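Glutamate--LysW ligase ArgX (Sulfolobus tokodaii, PDB 3VPB) catalyses the ATP-dependent joining of glutamate's amino group to the gamma-carboxyl group of the C-terminal glutamate of the carrier protein LysW, in arginine biosynthesis. Local coordinates at the interface of chains A and B and the interface of chains A and C. Residues are numbered along the deposited sequence; one frame, centred on the assembly and turned at random. Chains: chain A/B/C, Putative acetylornithine deacetylase.

Contacts 1 and 2 are twin patches of the two-fold A-B interface, their C-alpha centres about 17 Å apart: in each, the tyrosine of helix 57-69 enters the other subunit beside the start of its helix 87-96. Contact 3 lies about 7 Å from contact 1, shares B:Ile88 with it and draws on the same helices, so the two form a continuous stretch of the A-B interface. Contact 4, about 35 Å from contact 1 and 23 Å from contact 2, joins chain A to chain C through another surface. Two distinct two-fold interfaces on one subunit fit the homotetramer this enzyme forms.

Contact 1: the interface of chains A and B. Residues chain A 62-63; chain B 86, 88, 108, 129, 160, 163.
A:Tyr62 reaches from helix 57-69 of chain A into chain B and meets B:Asp86, the two side chains coming from opposite directions. Its phenol OH donates a hydrogen bond to B:Asp86 OD1, 2.6 Å away, on the syn lone pair of that carboxylate oxygen. OD1 lies in the plane of the ring at its edge, while the carboxylate itself is turned 46° from that plane. The aspartate CG stands anti to its own backbone nitrogen (chi1 -167°), which carries the carboxylate toward the phenol. B:Ile88 crosses the tyrosine at about a right angle: its CD1 methyl sits over one face of the ring, 3.7 Å from the centroid and shifted toward the rim in a CH-pi contact, and its CG2 reaches ring atom CD2 at 3.7 Å. The B:Pro129 side chain also runs at about a right angle to the tyrosine, with CG 3.6 Å from A:Tyr62 CZ. Further contacts come from B:Ala163 CB, 3.8 Å from A:Tyr62 CD1, and from B:Leu108 CD2, 4.0 Å from A:Tyr62 CB at the base of the side chain. Replacing A:Tyr62 with an alanine would probably leave B:Asp86 OD1 without its phenol donor and open a gap beside B:Ile88 and B:Pro129. The patch thus inserts a residue of one subunit into its neighbour, pairing apolar packing with a directed polar bond to hold the A-B interface of the ligase.

Contact 2: the interface of chains A and B. Residues chain A 86, 88-89, 129-130, 160, 163; chain B 61-62.
B:Tyr62 and A:Asp86 supply the polar link across this patch, the twin of the same pairing with the chains exchanged. The phenol OH donates to the syn lone pair of A:Asp86 OD1 at 2.5 Å; the oxygen lies in the ring plane, with the carboxylate turned 42° from it. A chi1 of -168° swings that carboxylate away from its backbone N and toward the phenol. A second-shell bond steadies the acceptor: the backbone N of A:Leu89 donates to A:Asp86 OD2 at 3.2 Å, approaching the anti side 28° out of the carboxylate plane. That amide belongs to the first turn of helix 87-96, so the helix start would probably favour a negative charge on the aspartate. Ring packing comes next. A:Ile88 CD1 lies over one face of the ring, toward its rim, 3.7 Å from the centroid, and A:Pro129 CG approaches B:Tyr62 CZ at 3.6 Å. A:Ala163 CB adds a contact of 3.8 Å with B:Tyr62 CE1. Purely aliphatic contact extends the patch to the preceding residue of helix 57-69, where A:Leu89 CD2 and B:Leu61 CD1 stand 4.0 Å apart. Together these contacts fasten helix 57-69 of chain B to the start of helix 87-96 of chain A within the tetramer.

Contact 3: the interface of chains A and B. Residues chain A 38, 40, 65-66; chain B 88, 91, 105-106.
A:Phe40 lies between B:Ile106 and helix 87-96 of chain B. From CB, its side chain leads through CG to the two ring edges. On one edge CD1 comes 4.0 Å from B:Ile106 CG1, and CE1 lies nearer the same atom at 3.7 Å, the isoleucine passing the phenylalanine at a slant. On the other edge, CE2 borders the backbone carbonyl carbon of B:Tyr91. At the tip, CZ packs 3.9 Å from B:Tyr91 CB and 3.7 Å from the backbone O of B:Ile88. Within chain A, A:Val66 (chi1 -177°) turns CG2 away from its carbonyl carbon, over the rim of one ring face and 3.7 Å from B:Ile106 CG1. With an alanine in place of A:Phe40, the ring's contacts with B:Ile106 and with B:Tyr91 CB would probably be lost, leaving a gap against helix 87-96. The patch joins this apolar packing to a strand-to-strand bridge in the A-B interface, strand 38-39 of chain A running antiparallel to strand 104-107 of chain B. A:Leu38 N donates to B:Ile106 O at 2.7 Å, nearly straight at 168° about the hydrogen and in the carbonyl plane, whereas B:Ile106 N meets A:Leu38 O at 2.8 Å from above the carbonyl plane.

Contact 4: the interface of chains A and C. Residues chain A 139, 141, 145, 198; chain C 142, 144-145.
Strand 138-140, the loop residue A:Arg141, helix 143-153 and the loop at A:Glu198 in chain A meet the start of helix 143-154 and the preceding loop of chain C, joining two ATP-grasp domains of this RimK-family ligase. A:Arg141 grips C:Asp142 end-on: NH1 donates to OD1 at 2.8 Å, 169° at the hydrogen, and NH2 forms a salt bridge with OD2 at 2.7 Å. OD1 lies in the guanidinium plane, whereas OD2 is tilted from it; that plane and the carboxylate are 41° apart. A:Glu145 of the same chain holds the guanidinium side-on, its OE1 taking the NE bond at 3.0 Å and its OE2 the NH1 bond at 2.9 Å. With a carboxylate on each of two sides, the arginine's rotation is restricted. The bend in its chain (chi3 -62°) brings the guanidinium between them. A:Glu145 and C:Glu145 come from opposite directions, A:Glu145 OE2 lying 3.4 Å from C:Glu145 CB. C:Asp142 OD1 also accepts from the backbone N of C:Glu145 at 3.1 Å, as a cap on the helix start. C:Phe144 extends the contact by laying ring atom CZ 3.5 Å from the carbonyl O of A:Glu198, while its CD2 faces A:Leu139 CD2 at 4.1 Å, those two side chains pointing the same way.

Contact 1: the interface of chains A and B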
# COMPACT_ATOMS: atom_id res chain seq x y z
N TYR A 62 -9.43 12.64 13.98
CA TYR A 62 -10.23 13.54 13.15
C TYR A 62 -11.62 13.79 13.73
O TYR A 62 -12.16 14.90 13.59
CB TYR A 62 -10.32 13.00 11.70
CG TYR A 62 -8.97 12.98 10.99
CD1 TYR A 62 -8.66 11.98 10.07
CD2 TYR A 62 -7.98 13.94 11.27
CE1 TYR A 62 -7.43 11.96 9.41
CE2 TYR A 62 -6.73 13.92 10.61
CZ TYR A 62 -6.48 12.91 9.68
OH TYR A 62 -5.29 12.85 9.04
N SER A 63 -12.19 12.78 14.40
CA SER A 63 -13.50 12.99 15.02
C SER A 63 -13.33 13.99 16.16
O SER A 63 -14.15 14.91 16.31
CB SER A 63 -14.13 11.66 15.49
OG SER A 63 -13.37 11.04 16.52
N ASP B 86 -1.80 18.72 8.21
CA ASP B 86 -3.07 18.00 8.23
C ASP B 86 -4.24 18.96 8.05
O ASP B 86 -4.51 19.79 8.94
CB ASP B 86 -3.21 17.23 9.52
CG ASP B 86 -4.35 16.24 9.46
OD1 ASP B 86 -4.04 15.04 9.48
OD2 ASP B 86 -5.54 16.67 9.37
N ILE B 88 -7.46 18.61 8.12
CA ILE B 88 -8.57 18.53 9.10
C ILE B 88 -8.19 19.26 10.39
O ILE B 88 -9.00 20.01 10.95
CB ILE B 88 -9.04 17.07 9.37
CG1 ILE B 88 -9.68 16.50 8.09
CG2 ILE B 88 -10.00 16.99 10.61
CD1 ILE B 88 -9.88 14.99 8.11
N LEU B 108 -15.34 9.50 7.35
CA LEU B 108 -14.23 8.62 7.75
C LEU B 108 -14.40 7.17 7.32
O LEU B 108 -13.79 6.26 7.91
CB LEU B 108 -13.97 8.72 9.25
CG LEU B 108 -13.73 10.16 9.74
CD1 LEU B 108 -13.73 10.22 11.26
CD2 LEU B 108 -12.40 10.78 9.18
N PRO B 129 -6.85 14.64 4.02
CA PRO B 129 -6.21 15.61 4.90
C PRO B 129 -4.71 15.73 4.69
O PRO B 129 -4.13 16.74 5.05
CB PRO B 129 -6.53 15.08 6.31
CG PRO B 129 -6.71 13.61 6.14
CD PRO B 129 -7.35 13.46 4.76
N ALA B 160 -4.88 7.56 6.63
CA ALA B 160 -5.27 8.97 6.65
C ALA B 160 -5.81 9.41 5.28
O ALA B 160 -6.66 10.30 5.20
CB ALA B 160 -4.11 9.87 7.13
N ALA B 163 -9.62 9.26 4.87
CA ALA B 163 -10.48 10.26 5.45
C ALA B 163 -10.83 11.25 4.34
O ALA B 163 -9.95 11.70 3.62
CB ALA B 163 -9.77 10.98 6.58

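Contact 2: the interface of chains A and B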
# COMPACT_ATOMS: atom_id res chain seq x y z
N ASP A 86 1.70 9.04 18.44
CA ASP A 86 2.94 9.01 17.71
C ASP A 86 4.12 8.92 18.66
O ASP A 86 4.39 9.85 19.45
CB ASP A 86 3.06 10.25 16.84
CG ASP A 86 4.19 10.14 15.86
OD1 ASP A 86 3.90 10.06 14.65
OD2 ASP A 86 5.36 10.09 16.31
N ILE A 88 7.37 8.99 18.34
CA ILE A 88 8.48 9.94 18.21
C ILE A 88 8.09 11.26 18.89
O ILE A 88 8.90 11.85 19.62
CB ILE A 88 8.90 10.14 16.73
CG1 ILE A 88 9.56 8.85 16.22
CG2 ILE A 88 9.87 11.36 16.59
CD1 ILE A 88 9.76 8.81 14.72
N LEU A 89 6.85 11.70 18.66
CA LEU A 89 6.37 12.95 19.27
C LEU A 89 6.30 12.79 20.79
O LEU A 89 6.66 13.73 21.53
CB LEU A 89 5.01 13.33 18.69
CG LEU A 89 5.01 13.57 17.16
CD1 LEU A 89 3.64 14.13 16.73
CD2 LEU A 89 6.19 14.45 16.66
N PRO A 129 6.76 4.70 14.52
CA PRO A 129 6.14 5.61 15.47
C PRO A 129 4.63 5.44 15.63
O PRO A 129 4.06 5.95 16.61
CB PRO A 129 6.45 7.01 14.89
CG PRO A 129 6.64 6.77 13.43
CD PRO A 129 7.29 5.41 13.34
N ILE A 130 3.99 4.80 14.66
CA ILE A 130 2.55 4.55 14.67
C ILE A 130 2.33 3.06 14.74
O ILE A 130 3.08 2.25 14.16
CB ILE A 130 1.85 5.18 13.43
CG1 ILE A 130 2.01 6.70 13.48
CG2 ILE A 130 0.34 4.87 13.38
CD1 ILE A 130 1.78 7.39 12.16
N ALA A 160 4.77 6.91 7.35
CA ALA A 160 5.15 6.99 8.77
C ALA A 160 5.69 5.64 9.27
O ALA A 160 6.52 5.59 10.17
CB ALA A 160 3.97 7.47 9.63
N ALA A 163 9.53 5.28 9.11
CA ALA A 163 10.34 5.92 10.15
C ALA A 163 10.69 4.87 11.20
O ALA A 163 9.82 4.15 11.67
CB ALA A 163 9.59 7.04 10.79
N LEU B 61 8.31 16.38 10.14
CA LEU B 61 7.72 16.24 11.47
C LEU B 61 8.69 15.60 12.46
O LEU B 61 8.92 16.13 13.55
CB LEU B 61 6.42 15.43 11.40
CG LEU B 61 5.69 15.20 12.71
CD1 LEU B 61 5.25 16.56 13.40
CD2 LEU B 61 4.51 14.30 12.50
N TYR B 62 9.31 14.51 12.05
CA TYR B 62 10.12 13.74 12.98
C TYR B 62 11.49 14.35 13.21
O TYR B 62 11.98 14.30 14.35
CB TYR B 62 10.23 12.26 12.55
CG TYR B 62 8.90 11.54 12.55
CD1 TYR B 62 8.58 10.62 11.56
CD2 TYR B 62 7.94 11.81 13.52
CE1 TYR B 62 7.34 9.98 11.58
CE2 TYR B 62 6.71 11.17 13.55
CZ TYR B 62 6.43 10.24 12.56
OH TYR B 62 5.22 9.60 12.56

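Contact 3: the interface of chains A and B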
# COMPACT_ATOMS: atom_id res chain seq x y z
N LEU A 38 -19.29 13.82 9.70
CA LEU A 38 -19.29 14.89 10.72
C LEU A 38 -19.06 16.26 10.08
O LEU A 38 -17.99 16.50 9.54
CB LEU A 38 -18.19 14.66 11.74
CG LEU A 38 -18.21 13.33 12.49
CD1 LEU A 38 -16.99 13.26 13.37
CD2 LEU A 38 -19.48 13.19 13.31
N PHE A 40 -18.31 20.32 9.75
CA PHE A 40 -17.63 21.44 10.39
C PHE A 40 -18.65 22.56 10.49
O PHE A 40 -18.76 23.42 9.61
CB PHE A 40 -16.41 21.93 9.57
CG PHE A 40 -15.11 21.32 9.98
CD1 PHE A 40 -14.40 20.51 9.09
CD2 PHE A 40 -14.57 21.57 11.24
CE1 PHE A 40 -13.16 19.95 9.46
CE2 PHE A 40 -13.35 21.00 11.60
CZ PHE A 40 -12.65 20.20 10.71
N ALA A 65 -11.01 16.36 16.40
CA ALA A 65 -10.84 17.69 15.79
C ALA A 65 -12.14 18.34 15.31
O ALA A 65 -12.35 19.54 15.53
CB ALA A 65 -9.82 17.63 14.65
N VAL A 66 -13.01 17.58 14.64
CA VAL A 66 -14.32 18.13 14.25
C VAL A 66 -15.19 18.54 15.46
O VAL A 66 -15.80 19.61 15.48
CB VAL A 66 -15.07 17.20 13.30
CG1 VAL A 66 -16.40 17.83 12.86
CG2 VAL A 66 -14.22 16.94 12.06
N ILE B 88 -7.46 18.61 8.12
CA ILE B 88 -8.57 18.53 9.10
C ILE B 88 -8.19 19.26 10.39
O ILE B 88 -9.00 20.01 10.95
CB ILE B 88 -9.04 17.07 9.37
CG1 ILE B 88 -9.68 16.50 8.09
CG2 ILE B 88 -10.00 16.99 10.61
CD1 ILE B 88 -9.88 14.99 8.11
N TYR B 91 -8.25 23.01 9.59
CA TYR B 91 -9.64 23.53 9.52
C TYR B 91 -10.24 23.59 10.93
O TYR B 91 -10.95 24.55 11.26
CB TYR B 91 -10.53 22.65 8.62
CG TYR B 91 -10.28 22.79 7.14
CD1 TYR B 91 -10.35 21.66 6.31
CD2 TYR B 91 -10.00 24.02 6.54
CE1 TYR B 91 -10.14 21.75 4.94
CE2 TYR B 91 -9.77 24.14 5.18
CZ TYR B 91 -9.85 23.00 4.38
OH TYR B 91 -9.66 23.11 3.04
N ILE B 105 -17.47 18.87 5.24
CA ILE B 105 -17.99 17.76 6.02
C ILE B 105 -16.92 16.67 5.98
O ILE B 105 -16.30 16.45 4.94
CB ILE B 105 -19.29 17.19 5.43
CG1 ILE B 105 -20.37 18.27 5.32
CG2 ILE B 105 -19.82 16.02 6.28
CD1 ILE B 105 -21.61 17.79 4.53
N ILE B 106 -16.67 16.02 7.11
CA ILE B 106 -15.65 14.99 7.19
C ILE B 106 -16.30 13.62 7.18
O ILE B 106 -17.24 13.37 7.92
CB ILE B 106 -14.77 15.18 8.45
CG1 ILE B 106 -14.14 16.57 8.42
CG2 ILE B 106 -13.70 14.08 8.56
CD1 ILE B 106 -13.47 16.98 7.07

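Contact 4: the interface of chains A and C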
# COMPACT_ATOMS: atom_id res chain seq x y z
N LEU A 139 12.47 -7.30 17.07
CA LEU A 139 13.70 -7.56 17.82
C LEU A 139 14.78 -7.79 16.76
O LEU A 139 14.61 -8.65 15.87
CB LEU A 139 13.48 -8.80 18.75
CG LEU A 139 14.54 -9.20 19.80
CD1 LEU A 139 15.06 -7.98 20.58
CD2 LEU A 139 14.01 -10.28 20.76
N ARG A 141 18.63 -8.73 16.12
CA ARG A 141 19.70 -9.37 16.92
C ARG A 141 21.01 -9.55 16.16
O ARG A 141 22.07 -9.80 16.75
CB ARG A 141 19.19 -10.68 17.50
CG ARG A 141 18.14 -10.41 18.57
CD ARG A 141 17.27 -11.56 18.78
NE ARG A 141 16.50 -11.92 17.59
CZ ARG A 141 15.72 -12.99 17.52
NH1 ARG A 141 15.07 -13.26 16.40
NH2 ARG A 141 15.59 -13.80 18.58
N GLU A 145 18.99 -10.14 10.15
CA GLU A 145 17.67 -9.73 10.64
C GLU A 145 17.38 -8.26 10.35
O GLU A 145 16.29 -7.92 9.92
CB GLU A 145 17.57 -9.97 12.15
CG GLU A 145 16.16 -9.93 12.72
CD GLU A 145 16.06 -10.69 14.05
OE1 GLU A 145 17.02 -10.65 14.87
OE2 GLU A 145 15.01 -11.33 14.28
N GLU A 198 6.86 -15.37 22.65
CA GLU A 198 6.73 -13.93 22.41
C GLU A 198 7.88 -13.12 22.99
O GLU A 198 8.55 -13.56 23.92
CB GLU A 198 5.41 -13.39 22.99
CG GLU A 198 4.30 -13.16 21.98
CD GLU A 198 4.69 -12.20 20.82
OE1 GLU A 198 5.58 -11.35 20.98
OE2 GLU A 198 4.08 -12.33 19.73
N ASP C 142 14.42 -17.99 14.07
CA ASP C 142 13.57 -18.41 15.19
C ASP C 142 12.17 -17.83 15.09
O ASP C 142 11.90 -17.02 14.19
CB ASP C 142 14.21 -18.10 16.56
CG ASP C 142 14.29 -16.61 16.89
OD1 ASP C 142 13.68 -15.75 16.21
OD2 ASP C 142 14.99 -16.30 17.87
N PHE C 144 10.54 -15.71 16.84
CA PHE C 144 10.37 -14.28 17.01
C PHE C 144 10.50 -13.61 15.64
O PHE C 144 9.67 -12.76 15.27
CB PHE C 144 11.41 -13.70 17.97
CG PHE C 144 11.31 -14.21 19.38
CD1 PHE C 144 10.14 -14.82 19.85
CD2 PHE C 144 12.35 -13.98 20.27
CE1 PHE C 144 10.04 -15.27 21.18
CE2 PHE C 144 12.25 -14.42 21.61
CZ PHE C 144 11.10 -15.06 22.05
N GLU C 145 11.55 -13.97 14.92
CA GLU C 145 11.79 -13.39 13.61
C GLU C 145 10.66 -13.78 12.66
O GLU C 145 10.16 -12.95 11.94
CB GLU C 145 13.13 -13.88 13.04
CG GLU C 145 13.52 -13.12 11.77
CD GLU C 145 14.97 -13.31 11.34
OE1 GLU C 145 15.62 -14.27 11.82
OE2 GLU C 145 15.42 -12.48 10.49